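Local coordinates for erythropoietin (Homo sapiens, PDB 1EER), which acts as a secreted hormone that binds and dimerises its receptor, activating JAK2 signalling to control red-cell proliferation and differentiation, at residues L5-R10 with R110-Q115; E37-P42 with Q78-K83. The protein carries 5 engineered substitutions. One frame throughout, in Å; residues are numbered along the deposited sequence.

Interactions 1 and 2 lie on opposite sides of the centre of the chain, their centres about 27 Å apart and their nearest atoms about 14 Å apart. Each is small, partly buried and carried by three residues with one buried isoleucine among them. Interaction 1 brings the N-terminal turn before helix 9-25 against the end of helix 91-111, beside a disulfide, and is wholly apolar. Interaction 2 joins strand 34-41 to the last turns of helix 56-82, the helix that precedes 91-111 in the chain. There a leucine meets both an isoleucine and a glutamate, whose charge is paired with an arginine one turn earlier on helix 56-82.

Interaction 1 of 2, residues L5-R10 with R110-Q115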
ATOM      1  N   LEU A   5      14.867   6.046  -0.683  1.00 37.83           N
ATOM      2  CA  LEU A   5      13.858   5.079  -1.109  1.00 28.97           C
ATOM      3  C   LEU A   5      12.817   4.504  -0.153  1.00 26.23           C
ATOM      4  O   LEU A   5      11.634   4.519  -0.475  1.00 26.27           O
ATOM      5  CB  LEU A   5      14.545   3.938  -1.854  1.00 29.00           C
ATOM      6  CG  LEU A   5      15.219   4.381  -3.159  1.00 30.86           C
ATOM      7  CD1 LEU A   5      16.682   4.680  -2.893  1.00 33.15           C
ATOM      8  CD2 LEU A   5      15.091   3.310  -4.206  1.00 20.44           C
ATOM      9  N   ILE A   6      13.214   3.983   1.002  1.00 25.47           N
ATOM     10  CA  ILE A   6      12.205   3.420   1.899  1.00 26.27           C
ATOM     11  C   ILE A   6      11.450   4.501   2.654  1.00 24.08           C
ATOM     12  O   ILE A   6      10.368   4.256   3.185  1.00 22.73           O
ATOM     13  CB  ILE A   6      12.807   2.405   2.909  1.00 21.54           C
ATOM     14  CG1 ILE A   6      11.741   1.369   3.274  1.00 21.29           C
ATOM     15  CG2 ILE A   6      13.327   3.115   4.142  1.00 19.03           C
ATOM     16  CD1 ILE A   6      12.238   0.255   4.183  1.00 24.71           C
ATOM     17  N   CYS A   7      12.021   5.700   2.683  1.00 23.62           N
ATOM     18  CA  CYS A   7      11.395   6.822   3.362  1.00 21.28           C
ATOM     19  C   CYS A   7      10.287   7.424   2.517  1.00 22.16           C
ATOM     20  O   CYS A   7       9.637   8.390   2.920  1.00 22.63           O
ATOM     21  CB  CYS A   7      12.443   7.874   3.701  1.00 21.29           C
ATOM     22  SG  CYS A   7      13.484   7.304   5.071  1.00 21.40           S
ATOM     23  N   ASP A   8      10.085   6.855   1.334  1.00 24.36           N
ATOM     24  CA  ASP A   8       9.035   7.313   0.444  1.00 20.23           C
ATOM     25  C   ASP A   8       7.880   6.355   0.691  1.00 24.86           C
ATOM     26  O   ASP A   8       7.903   5.201   0.259  1.00 21.72           O
ATOM     27  CB  ASP A   8       9.496   7.248  -1.010  1.00 22.19           C
ATOM     28  CG  ASP A   8       8.431   7.719  -1.985  1.00 28.20           C
ATOM     29  OD1 ASP A   8       7.233   7.441  -1.765  1.00 30.62           O
ATOM     30  OD2 ASP A   8       8.791   8.373  -2.982  1.00 32.91           O
ATOM     31  N   SER A   9       6.882   6.841   1.417  1.00 23.59           N
ATOM     32  CA  SER A   9       5.715   6.046   1.756  1.00 28.09           C
ATOM     33  C   SER A   9       5.215   5.139   0.628  1.00 28.51           C
ATOM     34  O   SER A   9       5.010   3.938   0.831  1.00 28.04           O
ATOM     35  CB  SER A   9       4.584   6.971   2.209  1.00 23.93           C
ATOM     36  OG  SER A   9       4.612   7.131   3.611  1.00 32.05           O
ATOM     37  N   ARG A  10       5.015   5.717  -0.554  1.00 26.79           N
ATOM     38  CA  ARG A  10       4.513   4.981  -1.713  1.00 25.69           C
ATOM     39  C   ARG A  10       5.387   3.788  -2.070  1.00 24.29           C
ATOM     40  O   ARG A  10       4.890   2.761  -2.546  1.00 20.68           O
ATOM     41  CB  ARG A  10       4.419   5.902  -2.935  1.00 33.46           C
ATOM     42  CG  ARG A  10       3.536   7.139  -2.775  1.00 37.08           C
ATOM     43  CD  ARG A  10       2.751   7.152  -1.478  1.00 40.44           C
ATOM     44  NE  ARG A  10       1.320   6.973  -1.692  1.00 48.51           N
ATOM     45  CZ  ARG A  10       0.463   6.643  -0.729  1.00 52.47           C
ATOM     46  NH1 ARG A  10       0.897   6.455   0.512  1.00 51.87           N
ATOM     47  NH2 ARG A  10      -0.826   6.498  -1.009  1.00 49.61           N
ATOM     48  N   ARG A 110      18.352  -2.080   5.419  1.00 25.19           N
ATOM     49  CA  ARG A 110      19.768  -1.961   5.717  1.00 22.19           C
ATOM     50  C   ARG A 110      20.249  -0.559   5.413  1.00 16.35           C
ATOM     51  O   ARG A 110      20.960   0.043   6.202  1.00 21.07           O
ATOM     52  CB  ARG A 110      20.561  -2.970   4.886  1.00 21.86           C
ATOM     53  CG  ARG A 110      22.051  -2.718   4.867  1.00 25.25           C
ATOM     54  CD  ARG A 110      22.761  -3.793   4.073  1.00 26.24           C
ATOM     55  NE  ARG A 110      22.223  -5.113   4.376  1.00 28.66           N
ATOM     56  CZ  ARG A 110      22.038  -6.064   3.471  1.00 29.47           C
ATOM     57  NH1 ARG A 110      22.350  -5.835   2.204  1.00 32.80           N
ATOM     58  NH2 ARG A 110      21.540  -7.237   3.831  1.00 27.27           N
ATOM     59  N   ALA A 111      19.864  -0.046   4.256  1.00 25.07           N
ATOM     60  CA  ALA A 111      20.267   1.292   3.852  1.00 24.57           C
ATOM     61  C   ALA A 111      19.767   2.270   4.891  1.00 26.81           C
ATOM     62  O   ALA A 111      20.363   3.320   5.098  1.00 29.26           O
ATOM     63  CB  ALA A 111      19.685   1.625   2.494  1.00 23.86           C
ATOM     64  N   LEU A 112      18.668   1.909   5.544  1.00 28.32           N
ATOM     65  CA  LEU A 112      18.073   2.737   6.584  1.00 27.83           C
ATOM     66  C   LEU A 112      18.897   2.655   7.872  1.00 30.21           C
ATOM     67  O   LEU A 112      18.704   3.444   8.798  1.00 36.16           O
ATOM     68  CB  LEU A 112      16.636   2.276   6.852  1.00 34.24           C
ATOM     69  CG  LEU A 112      15.507   3.289   7.093  1.00 29.00           C
ATOM     70  CD1 LEU A 112      14.565   2.702   8.113  1.00 19.91           C
ATOM     71  CD2 LEU A 112      16.044   4.633   7.572  1.00 26.99           C
ATOM     72  N   GLY A 113      19.811   1.692   7.935  1.00 28.46           N
ATOM     73  CA  GLY A 113      20.654   1.547   9.107  1.00 24.24           C
ATOM     74  C   GLY A 113      20.155   0.507  10.081  1.00 22.77           C
ATOM     75  O   GLY A 113      20.742   0.325  11.148  1.00 22.55           O
ATOM     76  N   ALA A 114      19.080  -0.182   9.693  1.00 22.62           N
ATOM     77  CA  ALA A 114      18.446  -1.218  10.510  1.00 21.55           C
ATOM     78  C   ALA A 114      19.363  -2.372  10.894  1.00 23.54           C
ATOM     79  O   ALA A 114      19.388  -2.788  12.058  1.00 20.52           O
ATOM     80  CB  ALA A 114      17.221  -1.761   9.790  1.00 16.35           C
ATOM     81  N   GLN A 115      20.105  -2.899   9.923  1.00 20.46           N
ATOM     82  CA  GLN A 115      21.006  -4.007  10.199  1.00 20.43           C
ATOM     83  C   GLN A 115      22.160  -3.603  11.109  1.00 19.49           C
ATOM     84  O   GLN A 115      22.554  -4.357  11.996  1.00 20.14           O
ATOM     85  CB  GLN A 115      21.565  -4.588   8.904  1.00 22.92           C
ATOM     86  CG  GLN A 115      22.447  -5.790   9.169  1.00 19.76           C
ATOM     87  CD  GLN A 115      23.061  -6.345   7.919  1.00 23.29           C
ATOM     88  OE1 GLN A 115      23.554  -5.600   7.070  1.00 24.89           O
ATOM     89  NE2 GLN A 115      23.041  -7.661   7.794  1.00 23.42           N
TER
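Leu112 faces the short 3-10 turn of Ile6 and Cys7, and two apolar touches make up the whole contact. Before it on helix 91-111, Arg110 turns to its own segment: its NE gives Gln115 OE1 a weak hydrogen bond of 3.0 Å, bent to 124°. Leu112 then crosses Ile6 at about a right angle. Its CG lies 3.7 Å from Ile6 CG2, and its CD1 is 4.2 Å from that same methyl. Because CG1 of Ile6 swings away from the backbone N (chi1 -151°), CG2 sits between N and the carbonyl carbon and is the branch that meets Leu112. The other Leu112 methyl, CD2, comes within 4.5 Å of Cys7 SG, a loose touch on the disulfide to Cys161. Tyr156 and Ala160 of helix 138-161 also pack on Leu112, while Leu108 and Leu109 cover Ile6. Gly113, at phi 97°, turns the chain out of the helix in a Schellman motif, and Gly113 N bonds Arg110 O at 2.7 Å. The same glycine is the N-cap of helix 114-120, whose first residue, Ala114, is buried against Trp64, Leu109 and Tyr156. Helix 9-25 starts with Asp8 in the N-cap position, its OD1 taking a weak bond from Arg10 N and its OD2 hydrogen-bonded to a polar side chain of another protein chain. The setting is one end of the four-helix bundle of the long-chain cytokines, where the entry to the first long helix meets the exit of the third and a disulfide fastens the N-terminal turn to the last helix.

Interaction 2 of 2, residues E37-P42 with Q78-K83; sequences EKITVP and QALLVK. Engineered in segment 37-42: Lys38 (natural residue Asn). Engineered in segment 78-83: Lys83 (natural residue Asn).
Leu80 projects from helix 56-82; its CD1 touches both Ile39 and the carboxylate of Glu37, its neighbour CD2 only the latter. The buried part is aliphatic. Ile39 CD1 meets Leu80 CD1 tip to tip at 3.7 Å, the isoleucine reaching out because CG1 stands anti to the carbonyl carbon and the chain runs on extended to CD1 (chi2 -166°). Ile39 is buried: it also rests on Ala73 of the same helix, and its backbone is hydrogen-bonded to Ala135 of the antiparallel partner strand 133-137. Glu37, like Leu80, is partly exposed, yet it makes as close a contact. Its chain, extended beyond CG, crosses the leucine at a slant and lays the carboxylate beside the methyls: OE1 is 3.7 Å from both Leu80 CD1 and Leu80 CD2, and the carboxylate carbon CD is 3.7 Å from Leu80 CD1. OE2, at 3.9 Å from Leu80 CD1, is turned to a salt bridge with Arg76 NH1, one helical turn before Leu80. Further out are two exposed lysines, Lys38 and Lys83, both engineered in place of asparagines that are N-glycosylated in the natural hormone; neither touches the opposite segment. Between residues 37-42 and 78-83 only van der Waals contact acts, with Leu80 as the shared surface; the salt bridge to Arg76 falls just before the second segment. Residue 37, at the corner of the chain, is thus tied to helix 56-82 by an ion pair next to an apolar patch, and the neighbouring methyls, by partly shielding the carboxylate from water, may strengthen that pairing.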
ATOM      1  N   GLU A  37       3.642 -28.852   8.222  1.00 35.89           N
ATOM      2  CA  GLU A  37       4.722 -28.730   9.191  1.00 30.96           C
ATOM      3  C   GLU A  37       4.636 -27.346   9.833  1.00 26.38           C
ATOM      4  O   GLU A  37       3.990 -26.444   9.300  1.00 26.20           O
ATOM      5  CB  GLU A  37       6.086 -28.922   8.503  1.00 30.50           C
ATOM      6  CG  GLU A  37       6.896 -27.652   8.292  1.00 33.93           C
ATOM      7  CD  GLU A  37       8.050 -27.845   7.322  1.00 42.14           C
ATOM      8  OE1 GLU A  37       8.023 -28.825   6.546  1.00 42.50           O
ATOM      9  OE2 GLU A  37       8.985 -27.013   7.333  1.00 43.70           O
ATOM     10  N   LYS A  38       5.280 -27.184  10.981  1.00 24.57           N
ATOM     11  CA  LYS A  38       5.278 -25.902  11.674  1.00 28.91           C
ATOM     12  C   LYS A  38       6.463 -25.013  11.266  1.00 26.47           C
ATOM     13  O   LYS A  38       7.617 -25.295  11.603  1.00 26.71           O
ATOM     14  CB  LYS A  38       5.303 -26.119  13.193  1.00 29.04           C
ATOM     15  CG  LYS A  38       4.399 -27.240  13.693  1.00 35.54           C
ATOM     16  CD  LYS A  38       5.196 -28.472  14.156  1.00 43.45           C
ATOM     17  CE  LYS A  38       6.544 -28.639  13.416  1.00 46.59           C
ATOM     18  NZ  LYS A  38       6.510 -29.604  12.269  1.00 34.61           N
ATOM     19  N   ILE A  39       6.169 -23.944  10.532  1.00 26.55           N
ATOM     20  CA  ILE A  39       7.200 -23.007  10.101  1.00 22.45           C
ATOM     21  C   ILE A  39       7.278 -21.879  11.125  1.00 27.16           C
ATOM     22  O   ILE A  39       6.288 -21.186  11.379  1.00 27.55           O
ATOM     23  CB  ILE A  39       6.873 -22.409   8.710  1.00 19.56           C
ATOM     24  CG1 ILE A  39       6.703 -23.539   7.697  1.00 21.88           C
ATOM     25  CG2 ILE A  39       7.974 -21.439   8.274  1.00 17.74           C
ATOM     26  CD1 ILE A  39       6.706 -23.085   6.257  1.00 25.45           C
ATOM     27  N   THR A  40       8.451 -21.707  11.725  1.00 25.07           N
ATOM     28  CA  THR A  40       8.648 -20.658  12.713  1.00 26.11           C
ATOM     29  C   THR A  40       8.486 -19.288  12.055  1.00 27.28           C
ATOM     30  O   THR A  40       8.985 -19.049  10.960  1.00 27.50           O
ATOM     31  CB  THR A  40      10.045 -20.760  13.337  1.00 29.35           C
ATOM     32  OG1 THR A  40      10.217 -22.067  13.899  1.00 33.07           O
ATOM     33  CG2 THR A  40      10.222 -19.705  14.426  1.00 29.65           C
ATOM     34  N   VAL A  41       7.787 -18.383  12.725  1.00 24.73           N
ATOM     35  CA  VAL A  41       7.556 -17.052  12.176  1.00 23.09           C
ATOM     36  C   VAL A  41       7.832 -16.009  13.241  1.00 23.03           C
ATOM     37  O   VAL A  41       7.923 -16.333  14.422  1.00 28.16           O
ATOM     38  CB  VAL A  41       6.098 -16.912  11.687  1.00 21.89           C
ATOM     39  CG1 VAL A  41       5.902 -17.738  10.426  1.00 21.39           C
ATOM     40  CG2 VAL A  41       5.134 -17.376  12.771  1.00 17.12           C
ATOM     41  N   PRO A  42       7.978 -14.739  12.848  1.00 23.42           N
ATOM     42  CA  PRO A  42       8.242 -13.780  13.926  1.00 23.00           C
ATOM     43  C   PRO A  42       6.954 -13.387  14.652  1.00 19.13           C
ATOM     44  O   PRO A  42       5.854 -13.770  14.246  1.00 19.27           O
ATOM     45  CB  PRO A  42       8.895 -12.599  13.204  1.00 19.39           C
ATOM     46  CG  PRO A  42       8.394 -12.695  11.781  1.00 17.63           C
ATOM     47  CD  PRO A  42       7.916 -14.100  11.521  1.00 14.54           C
ATOM     48  N   GLN A  78       8.053 -21.464   0.077  1.00 20.13           N
ATOM     49  CA  GLN A  78       8.239 -21.551  -1.363  1.00 24.96           C
ATOM     50  C   GLN A  78       8.716 -22.946  -1.787  1.00 21.82           C
ATOM     51  O   GLN A  78       8.198 -23.527  -2.740  1.00 24.37           O
ATOM     52  CB  GLN A  78       9.246 -20.492  -1.808  1.00 22.83           C
ATOM     53  CG  GLN A  78       9.577 -20.517  -3.282  1.00 26.75           C
ATOM     54  CD  GLN A  78      10.743 -19.618  -3.609  1.00 25.97           C
ATOM     55  OE1 GLN A  78      11.691 -19.514  -2.836  1.00 25.30           O
ATOM     56  NE2 GLN A  78      10.681 -18.957  -4.759  1.00 29.17           N
ATOM     57  N   ALA A  79       9.696 -23.487  -1.075  1.00 26.85           N
ATOM     58  CA  ALA A  79      10.224 -24.811  -1.403  1.00 29.60           C
ATOM     59  C   ALA A  79       9.220 -25.908  -1.072  1.00 32.36           C
ATOM     60  O   ALA A  79       9.153 -26.926  -1.758  1.00 31.97           O
ATOM     61  CB  ALA A  79      11.518 -25.054  -0.658  1.00 27.19           C
ATOM     62  N   LEU A  80       8.447 -25.705  -0.010  1.00 29.08           N
ATOM     63  CA  LEU A  80       7.444 -26.681   0.386  1.00 34.27           C
ATOM     64  C   LEU A  80       6.370 -26.738  -0.693  1.00 35.66           C
ATOM     65  O   LEU A  80       5.759 -27.782  -0.938  1.00 35.57           O
ATOM     66  CB  LEU A  80       6.813 -26.277   1.719  1.00 34.84           C
ATOM     67  CG  LEU A  80       7.434 -26.874   2.980  1.00 29.61           C
ATOM     68  CD1 LEU A  80       6.846 -26.205   4.209  1.00 26.80           C
ATOM     69  CD2 LEU A  80       7.172 -28.364   3.006  1.00 30.41           C
ATOM     70  N   LEU A  81       6.157 -25.597  -1.339  1.00 37.18           N
ATOM     71  CA  LEU A  81       5.165 -25.479  -2.397  1.00 37.36           C
ATOM     72  C   LEU A  81       5.679 -26.053  -3.708  1.00 41.49           C
ATOM     73  O   LEU A  81       4.906 -26.616  -4.480  1.00 45.97           O
ATOM     74  CB  LEU A  81       4.784 -24.015  -2.601  1.00 32.05           C
ATOM     75  CG  LEU A  81       3.408 -23.775  -3.215  1.00 27.97           C
ATOM     76  CD1 LEU A  81       2.354 -24.386  -2.318  1.00 28.93           C
ATOM     77  CD2 LEU A  81       3.166 -22.273  -3.398  1.00 24.61           C
ATOM     78  N   VAL A  82       6.976 -25.902  -3.968  1.00 42.45           N
ATOM     79  CA  VAL A  82       7.549 -26.425  -5.203  1.00 43.44           C
ATOM     80  C   VAL A  82       7.342 -27.935  -5.232  1.00 45.07           C
ATOM     81  O   VAL A  82       7.200 -28.537  -6.293  1.00 45.93           O
ATOM     82  CB  VAL A  82       9.059 -26.097  -5.321  1.00 43.46           C
ATOM     83  CG1 VAL A  82       9.888 -27.070  -4.499  1.00 43.29           C
ATOM     84  CG2 VAL A  82       9.477 -26.144  -6.773  1.00 44.36           C
ATOM     85  N   LYS A  83       7.311 -28.535  -4.048  1.00 45.08           N
ATOM     86  CA  LYS A  83       7.102 -29.967  -3.917  1.00 45.87           C
ATOM     87  C   LYS A  83       5.610 -30.273  -3.864  1.00 45.04           C
ATOM     88  O   LYS A  83       4.828 -29.511  -3.294  1.00 45.67           O
ATOM     89  CB  LYS A  83       7.769 -30.484  -2.640  1.00 46.28           C
ATOM     90  CG  LYS A  83       9.145 -29.895  -2.371  1.00 54.68           C
ATOM     91  CD  LYS A  83      10.154 -30.320  -3.437  1.00 52.21           C
ATOM     92  CE  LYS A  83      11.540 -30.537  -2.840  1.00 51.03           C
ATOM     93  NZ  LYS A  83      11.480 -31.289  -1.549  1.00 50.50           N
TER